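Local atomic coordinates of uncharacterized ABC transporter solute-binding protein yclQ (Bacillus subtilis subsp. subtilis str. 168, PDB entry 3GFV), a protein that binds the siderophore petrobactin, with or without iron, and its precursor 3,4-dihydroxybenzoic acid, serving the YclNOPQ ABC transporter in ferric-petrobactin uptake. Residues K172-M178 / P228-I234; A186-R192 / Q207-T213. All coordinates share one frame. Residues are numbered along the deposited sequence.

Contact 1 lies within a mixed sheet of the periplasmic binding protein fold, and contact 2 joins that sheet through the end of strand 183-187; their centres are about 12 Å apart. Contact 1 pairs strand 173-180 with strand 230-235 in parallel; strand 183-187 runs antiparallel along the other side of strand 173-180. In sequence the order is 172-178, 186-192, 207-213, 228-234, so contact 2 is nested inside the loop that contact 1 closes. The two meet directly: Phe187 N lies 3.0 Å from Val176 O, probably hydrogen-bonded. A regular sheet interior thus passes into loops where Arg192 makes a salt bridge to a phosphate ion, probably from the crystallisation liquor.

Contact 1. Residues K172-M178 / P228-I234; sequences KNGLVIM and PDYLFVI
Two neighbouring parallel strands of the mixed sheet in this periplasmic binding protein fold, 173-178 and 230-234, run side by side with axes 4.7 Å apart and a crossing angle of -20°. The 49 intervening residues, helix 220-226 among them, carry the chain back to enter the second strand in the same direction. Both strands are extended, and the register pairs Gly174 with Tyr230, Leu175 with Leu231, Val176 with Phe232, Ile177 with Val233 and Met178 (selenomethionine) with Ile234.

The backbone ladder alternates as parallel strands require: Tyr230 N to Asn173 O 2.9 Å, Leu175 N to Tyr230 O 2.9 Å, Phe232 N to Leu175 O 2.9 Å, Ile177 N to Phe232 O 2.8 Å and Ile234 N to Ile177 O 3.0 Å.

On one face, aliphatic side chains fill the space: Leu175, which also touches Ile209, sets CB 3.6 Å from CB of Pro228, just before the strand, while Ile177, with chi1 p, brings CD1 to 3.9 Å from Leu231 CD1. On the other face Gly174 leaves room for the Phe232 ring, since an ideal CB would sit only 3.1 Å from CE2; Val176 CG2 packs 4.1 Å from Phe232 CB, and Ile196 of helix 195-198 covers both.

Beside Tyr230, at the Asn173/Asp229 end of the pair, polar side chains engage backbone amides reciprocally. Asn173, chi1 p, accepts Asp229 N at OD1 (2.9 Å), and Asp229, chi1 m, accepts Asn173 N at OD2 (2.8 Å). Two waters bridge Lys172 NZ to Asp229 OD1, the shorter bridge measuring 2.8 Å from water 2 to each atom.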
loop_
_atom_site.group_PDB
_atom_site.type_symbol
_atom_site.label_atom_id
_atom_site.label_comp_id
_atom_site.label_asym_id
_atom_site.label_seq_id
_atom_site.Cartn_x
_atom_site.Cartn_y
_atom_site.Cartn_z
ATOM N N LYS A 172 -22.583 -6.934 -8.477
ATOM C CA LYS A 172 -22.322 -7.724 -7.278
ATOM C C LYS A 172 -21.557 -6.821 -6.320
ATOM O O LYS A 172 -20.969 -5.819 -6.747
ATOM C CB LYS A 172 -21.436 -8.919 -7.621
ATOM C CG LYS A 172 -22.070 -9.914 -8.589
ATOM C CD LYS A 172 -23.236 -10.648 -7.926
ATOM C CE LYS A 172 -23.898 -11.605 -8.906
ATOM N NZ LYS A 172 -25.029 -12.346 -8.265
ATOM N N ASN A 173 -21.516 -7.180 -5.036
ATOM C CA ASN A 173 -20.810 -6.330 -4.082
ATOM C C ASN A 173 -19.613 -7.046 -3.461
ATOM O O ASN A 173 -19.372 -8.225 -3.733
ATOM C CB ASN A 173 -21.755 -5.796 -3.001
ATOM C CG ASN A 173 -22.384 -6.911 -2.183
ATOM O OD1 ASN A 173 -21.758 -7.944 -1.952
ATOM N ND2 ASN A 173 -23.618 -6.696 -1.723
ATOM N N GLY A 174 -18.852 -6.313 -2.656
ATOM C CA GLY A 174 -17.650 -6.872 -2.051
ATOM C C GLY A 174 -17.470 -6.390 -0.626
ATOM O O GLY A 174 -17.844 -5.259 -0.270
ATOM N N LEU A 175 -16.890 -7.259 0.194
ATOM C CA LEU A 175 -16.490 -6.894 1.546
ATOM C C LEU A 175 -14.985 -7.130 1.684
ATOM O O LEU A 175 -14.484 -8.162 1.247
ATOM C CB LEU A 175 -17.246 -7.748 2.567
ATOM C CG LEU A 175 -16.820 -7.601 4.033
ATOM C CD1 LEU A 175 -17.151 -6.194 4.552
ATOM C CD2 LEU A 175 -17.475 -8.706 4.935
ATOM N N VAL A 176 -14.281 -6.180 2.294
ATOM C CA VAL A 176 -12.840 -6.323 2.539
ATOM C C VAL A 176 -12.582 -6.561 4.018
ATOM O O VAL A 176 -13.004 -5.763 4.865
ATOM C CB VAL A 176 -12.084 -5.040 2.112
ATOM C CG1 VAL A 176 -10.566 -5.226 2.286
ATOM C CG2 VAL A 176 -12.409 -4.691 0.649
ATOM N N ILE A 177 -11.881 -7.645 4.334
ATOM C CA ILE A 177 -11.572 -7.959 5.746
ATOM C C ILE A 177 -10.101 -8.246 5.922
ATOM O O ILE A 177 -9.438 -8.709 5.003
ATOM C CB ILE A 177 -12.352 -9.151 6.316
ATOM C CG1 ILE A 177 -12.107 -10.433 5.496
ATOM C CG2 ILE A 177 -13.859 -8.803 6.451
ATOM C CD1 ILE A 177 -12.676 -11.688 6.103
HETATM N N MSE A 178 -9.607 -8.001 7.134
HETATM C CA MSE A 178 -8.261 -8.419 7.491
HETATM C C MSE A 178 -8.359 -9.358 8.688
HETATM O O MSE A 178 -9.106 -9.092 9.654
HETATM C CB MSE A 178 -7.358 -7.211 7.783
HETATM C CG MSE A 178 -5.960 -7.617 8.189
HETATM SE SE MSE A 178 -4.841 -5.996 8.352
HETATM C CE MSE A 178 -5.551 -5.426 10.028
ATOM N N PRO A 228 -21.623 -10.805 1.506
ATOM C CA PRO A 228 -20.976 -10.214 0.329
ATOM C C PRO A 228 -20.866 -11.221 -0.817
ATOM O O PRO A 228 -20.665 -12.415 -0.581
ATOM C CB PRO A 228 -19.559 -9.896 0.840
ATOM C CG PRO A 228 -19.327 -11.004 1.896
ATOM C CD PRO A 228 -20.680 -11.082 2.603
ATOM N N ASP A 229 -20.981 -10.745 -2.049
ATOM C CA ASP A 229 -20.781 -11.595 -3.224
ATOM C C ASP A 229 -19.309 -11.931 -3.426
ATOM O O ASP A 229 -18.970 -13.029 -3.864
ATOM C CB ASP A 229 -21.304 -10.862 -4.463
ATOM C CG ASP A 229 -22.775 -10.532 -4.346
ATOM O OD1 ASP A 229 -23.529 -11.453 -3.965
ATOM O OD2 ASP A 229 -23.154 -9.360 -4.582
ATOM N N TYR A 230 -18.444 -10.955 -3.128
ATOM C CA TYR A 230 -16.987 -11.121 -3.190
ATOM C C TYR A 230 -16.374 -10.784 -1.846
ATOM O O TYR A 230 -16.766 -9.813 -1.207
ATOM C CB TYR A 230 -16.358 -10.226 -4.283
ATOM C CG TYR A 230 -16.725 -10.712 -5.650
ATOM C CD1 TYR A 230 -15.841 -11.504 -6.396
ATOM C CD2 TYR A 230 -17.994 -10.454 -6.170
ATOM C CE1 TYR A 230 -16.206 -11.984 -7.648
ATOM C CE2 TYR A 230 -18.365 -10.942 -7.414
ATOM C CZ TYR A 230 -17.468 -11.699 -8.149
ATOM O OH TYR A 230 -17.852 -12.186 -9.385
ATOM N N LEU A 231 -15.420 -11.600 -1.410
ATOM C CA LEU A 231 -14.783 -11.382 -0.116
ATOM C C LEU A 231 -13.271 -11.244 -0.318
ATOM O O LEU A 231 -12.602 -12.187 -0.733
ATOM C CB LEU A 231 -15.109 -12.534 0.842
ATOM C CG LEU A 231 -14.503 -12.420 2.255
ATOM C CD1 LEU A 231 -15.061 -11.231 3.012
ATOM C CD2 LEU A 231 -14.790 -13.719 3.045
ATOM N N PHE A 232 -12.762 -10.050 -0.041
ATOM C CA PHE A 232 -11.339 -9.754 -0.192
ATOM C C PHE A 232 -10.675 -9.914 1.161
ATOM O O PHE A 232 -11.074 -9.257 2.127
ATOM C CB PHE A 232 -11.171 -8.323 -0.692
ATOM C CG PHE A 232 -11.733 -8.098 -2.064
ATOM C CD1 PHE A 232 -10.937 -8.288 -3.187
ATOM C CD2 PHE A 232 -13.062 -7.717 -2.232
ATOM C CE1 PHE A 232 -11.445 -8.069 -4.480
ATOM C CE2 PHE A 232 -13.579 -7.502 -3.522
ATOM C CZ PHE A 232 -12.779 -7.702 -4.636
ATOM N N VAL A 233 -9.675 -10.791 1.240
ATOM C CA VAL A 233 -9.054 -11.086 2.532
ATOM C C VAL A 233 -7.573 -10.730 2.562
ATOM O O VAL A 233 -6.811 -11.120 1.659
ATOM C CB VAL A 233 -9.179 -12.572 2.859
ATOM C CG1 VAL A 233 -8.591 -12.856 4.224
ATOM C CG2 VAL A 233 -10.650 -12.981 2.831
ATOM N N ILE A 234 -7.173 -10.030 3.622
ATOM C CA ILE A 234 -5.756 -9.738 3.893
ATOM C C ILE A 234 -5.451 -10.374 5.224
ATOM O O ILE A 234 -6.256 -10.282 6.149
ATOM C CB ILE A 234 -5.522 -8.222 3.965
ATOM C CG1 ILE A 234 -5.733 -7.619 2.575
ATOM C CG2 ILE A 234 -4.100 -7.886 4.438
ATOM C CD1 ILE A 234 -6.093 -6.168 2.634
HETATM O O HOH W 1 -23.589 -13.847 -5.779
HETATM O O HOH W 2 -25.761 -11.920 -5.614
#

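Contact 2. Residues A186-R192 / Q207-T213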
loop_
_atom_site.group_PDB
_atom_site.type_symbol
_atom_site.label_atom_id
_atom_site.label_comp_id
_atom_site.label_asym_id
_atom_site.label_seq_id
_atom_site.Cartn_x
_atom_site.Cartn_y
_atom_site.Cartn_z
ATOM N N ALA A 186 -13.084 -5.088 9.415
ATOM C CA ALA A 186 -13.674 -4.737 8.123
ATOM C C ALA A 186 -13.222 -3.369 7.672
ATOM O O ALA A 186 -13.015 -2.480 8.497
ATOM C CB ALA A 186 -15.224 -4.778 8.212
ATOM N N PHE A 187 -13.128 -3.210 6.352
ATOM C CA PHE A 187 -12.640 -2.000 5.731
ATOM C C PHE A 187 -13.591 -1.607 4.616
ATOM O O PHE A 187 -13.881 -2.415 3.715
ATOM C CB PHE A 187 -11.256 -2.274 5.152
ATOM C CG PHE A 187 -10.204 -2.472 6.193
ATOM C CD1 PHE A 187 -9.452 -1.388 6.643
ATOM C CD2 PHE A 187 -9.960 -3.739 6.732
ATOM C CE1 PHE A 187 -8.471 -1.564 7.615
ATOM C CE2 PHE A 187 -8.981 -3.920 7.702
ATOM C CZ PHE A 187 -8.233 -2.836 8.138
ATOM N N GLY A 188 -14.074 -0.373 4.678
ATOM C CA GLY A 188 -14.968 0.133 3.661
ATOM C C GLY A 188 -14.370 1.347 2.982
ATOM O O GLY A 188 -13.150 1.594 3.070
ATOM N N PRO A 189 -15.217 2.115 2.294
ATOM C CA PRO A 189 -14.747 3.322 1.605
ATOM C C PRO A 189 -13.914 4.233 2.511
ATOM O O PRO A 189 -14.244 4.407 3.682
ATOM C CB PRO A 189 -16.051 4.015 1.187
ATOM C CG PRO A 189 -17.029 2.888 1.015
ATOM C CD PRO A 189 -16.678 1.943 2.176
ATOM N N LYS A 190 -12.830 4.779 1.960
ATOM C CA LYS A 190 -11.986 5.776 2.631
ATOM C C LYS A 190 -11.101 5.170 3.718
ATOM O O LYS A 190 -10.301 5.873 4.332
ATOM C CB LYS A 190 -12.830 6.912 3.213
ATOM C CG LYS A 190 -13.816 7.520 2.233
ATOM C CD LYS A 190 -13.160 8.521 1.314
ATOM C CE LYS A 190 -14.183 9.194 0.398
ATOM N NZ LYS A 190 -14.689 8.278 -0.679
ATOM N N SER A 191 -11.229 3.867 3.948
ATOM C CA SER A 191 -10.374 3.197 4.927
ATOM C C SER A 191 -9.026 2.840 4.307
ATOM O O SER A 191 -8.757 3.103 3.122
ATOM C CB SER A 191 -11.046 1.928 5.482
ATOM O OG SER A 191 -11.005 0.883 4.515
ATOM N N ARG A 192 -8.180 2.219 5.113
ATOM C CA ARG A 192 -6.882 1.788 4.644
ATOM C C ARG A 192 -6.962 0.994 3.338
ATOM O O ARG A 192 -6.134 1.149 2.455
ATOM C CB ARG A 192 -6.234 0.942 5.731
ATOM C CG ARG A 192 -4.888 0.404 5.348
ATOM C CD ARG A 192 -4.368 -0.405 6.518
ATOM N NE ARG A 192 -2.940 -0.637 6.423
ATOM C CZ ARG A 192 -2.213 -1.145 7.409
ATOM N NH1 ARG A 192 -2.789 -1.467 8.565
ATOM N NH2 ARG A 192 -0.915 -1.329 7.238
ATOM N N GLN A 207 -21.885 -0.061 3.136
ATOM C CA GLN A 207 -21.451 1.322 2.933
ATOM C C GLN A 207 -21.021 2.005 4.221
ATOM O O GLN A 207 -20.321 3.019 4.187
ATOM C CB GLN A 207 -22.604 2.141 2.335
ATOM C CG GLN A 207 -22.996 1.746 0.932
ATOM C CD GLN A 207 -22.078 2.349 -0.108
ATOM O OE1 GLN A 207 -21.057 2.960 0.225
ATOM N NE2 GLN A 207 -22.434 2.185 -1.379
ATOM N N ASN A 208 -21.440 1.441 5.350
ATOM C CA ASN A 208 -21.367 2.143 6.626
ATOM C C ASN A 208 -20.236 1.734 7.563
ATOM O O ASN A 208 -20.227 2.113 8.731
ATOM C CB ASN A 208 -22.710 2.043 7.342
ATOM C CG ASN A 208 -23.840 2.632 6.520
ATOM O OD1 ASN A 208 -24.891 2.011 6.348
ATOM N ND2 ASN A 208 -23.616 3.825 5.983
ATOM N N ILE A 209 -19.290 0.963 7.053
ATOM C CA ILE A 209 -18.111 0.615 7.834
ATOM C C ILE A 209 -17.338 1.894 8.156
ATOM O O ILE A 209 -17.001 2.673 7.261
ATOM C CB ILE A 209 -17.198 -0.330 7.044
ATOM C CG1 ILE A 209 -17.958 -1.627 6.716
ATOM C CG2 ILE A 209 -15.929 -0.620 7.834
ATOM C CD1 ILE A 209 -17.280 -2.502 5.669
ATOM N N LYS A 210 -17.086 2.112 9.441
ATOM C CA LYS A 210 -16.318 3.263 9.912
ATOM C C LYS A 210 -14.866 3.162 9.431
ATOM O O LYS A 210 -14.183 2.179 9.727
ATOM C CB LYS A 210 -16.357 3.299 11.441
ATOM C CG LYS A 210 -15.627 4.471 12.079
ATOM C CD LYS A 210 -15.279 4.137 13.532
ATOM C CE LYS A 210 -14.737 5.337 14.303
ATOM N NZ LYS A 210 -15.793 6.017 15.110
ATOM N N ALA A 211 -14.400 4.179 8.700
ATOM C CA ALA A 211 -13.065 4.144 8.100
ATOM C C ALA A 211 -11.991 4.277 9.159
ATOM O O ALA A 211 -12.060 5.156 10.022
ATOM C CB ALA A 211 -12.906 5.248 7.057
ATOM N N SER A 212 -10.996 3.406 9.097
ATOM C CA SER A 212 -9.842 3.534 9.974
ATOM C C SER A 212 -8.646 2.801 9.377
ATOM O O SER A 212 -8.734 2.229 8.276
ATOM C CB SER A 212 -10.169 2.986 11.364
ATOM O OG SER A 212 -10.392 1.595 11.288
ATOM N N THR A 213 -7.526 2.818 10.094
ATOM C CA THR A 213 -6.317 2.165 9.606
ATOM C C THR A 213 -6.230 0.723 10.088
ATOM O O THR A 213 -5.586 -0.119 9.450
ATOM C CB THR A 213 -5.052 2.916 10.060
ATOM O OG1 THR A 213 -5.086 3.069 11.483
ATOM C CG2 THR A 213 -4.983 4.291 9.409
HETATM O O HOH W 3 -12.500 0.432 8.279
HETATM O O HOH W 4 -14.620 2.457 5.799
#
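Arg192 makes both direct hydrogen bonds between these segments: its backbone N donates to Ser212 O at 3.2 Å, and its guanidinium NH1 donates to Thr213 O, also at 3.2 Å. An extended arginine suits this place, because its long side chain can reach along the 207-213 loop. Outside the two segments, NH1 also forms a salt bridge to a phosphate ion, probably from the crystallisation liquor.

The contact joins the loop after strand 183-187 to the loop between strands 203-204 and 216-218. The first loop folds through a type II beta turn from Gly188 to Ser191, with Lys190 at its third position in the positive-phi conformation (75°). Gly188 O accepts Ser191 N at 3.1 Å, and Ser191 OG adds a second bond to the same acceptor at 2.7 Å. Two waters link the backbones: water 3 donates to Ala186 O (3.0 Å) and Lys210 O (2.8 Å), water 4 to Pro189 O (2.9 Å) and Ile209 O (2.8 Å).

Ile209 supplies the main apolar anchor, with CD1 4.0 Å from Ala186 CB and CG2 3.7 Å from Gly188 N. A CB on Gly188 would crowd Ile209 CB at 3.0 Å and clash with Pro189 CD at 2.6 Å, so glycine fits. Small Ala211 sets its CB 3.7 Å from Pro189 O. The Phe187 ring presents its edge to Ser212 O and Thr213 O, with CE1 3.9 and 3.7 Å away respectively.

Beyond the segments, Ala186 and Ile209 pack against Tyr222 of helix 220-226, Ala186 bonds through its backbone to Gln216 of strand 216-218, and Phe187 lies on Met178 of strand 173-180.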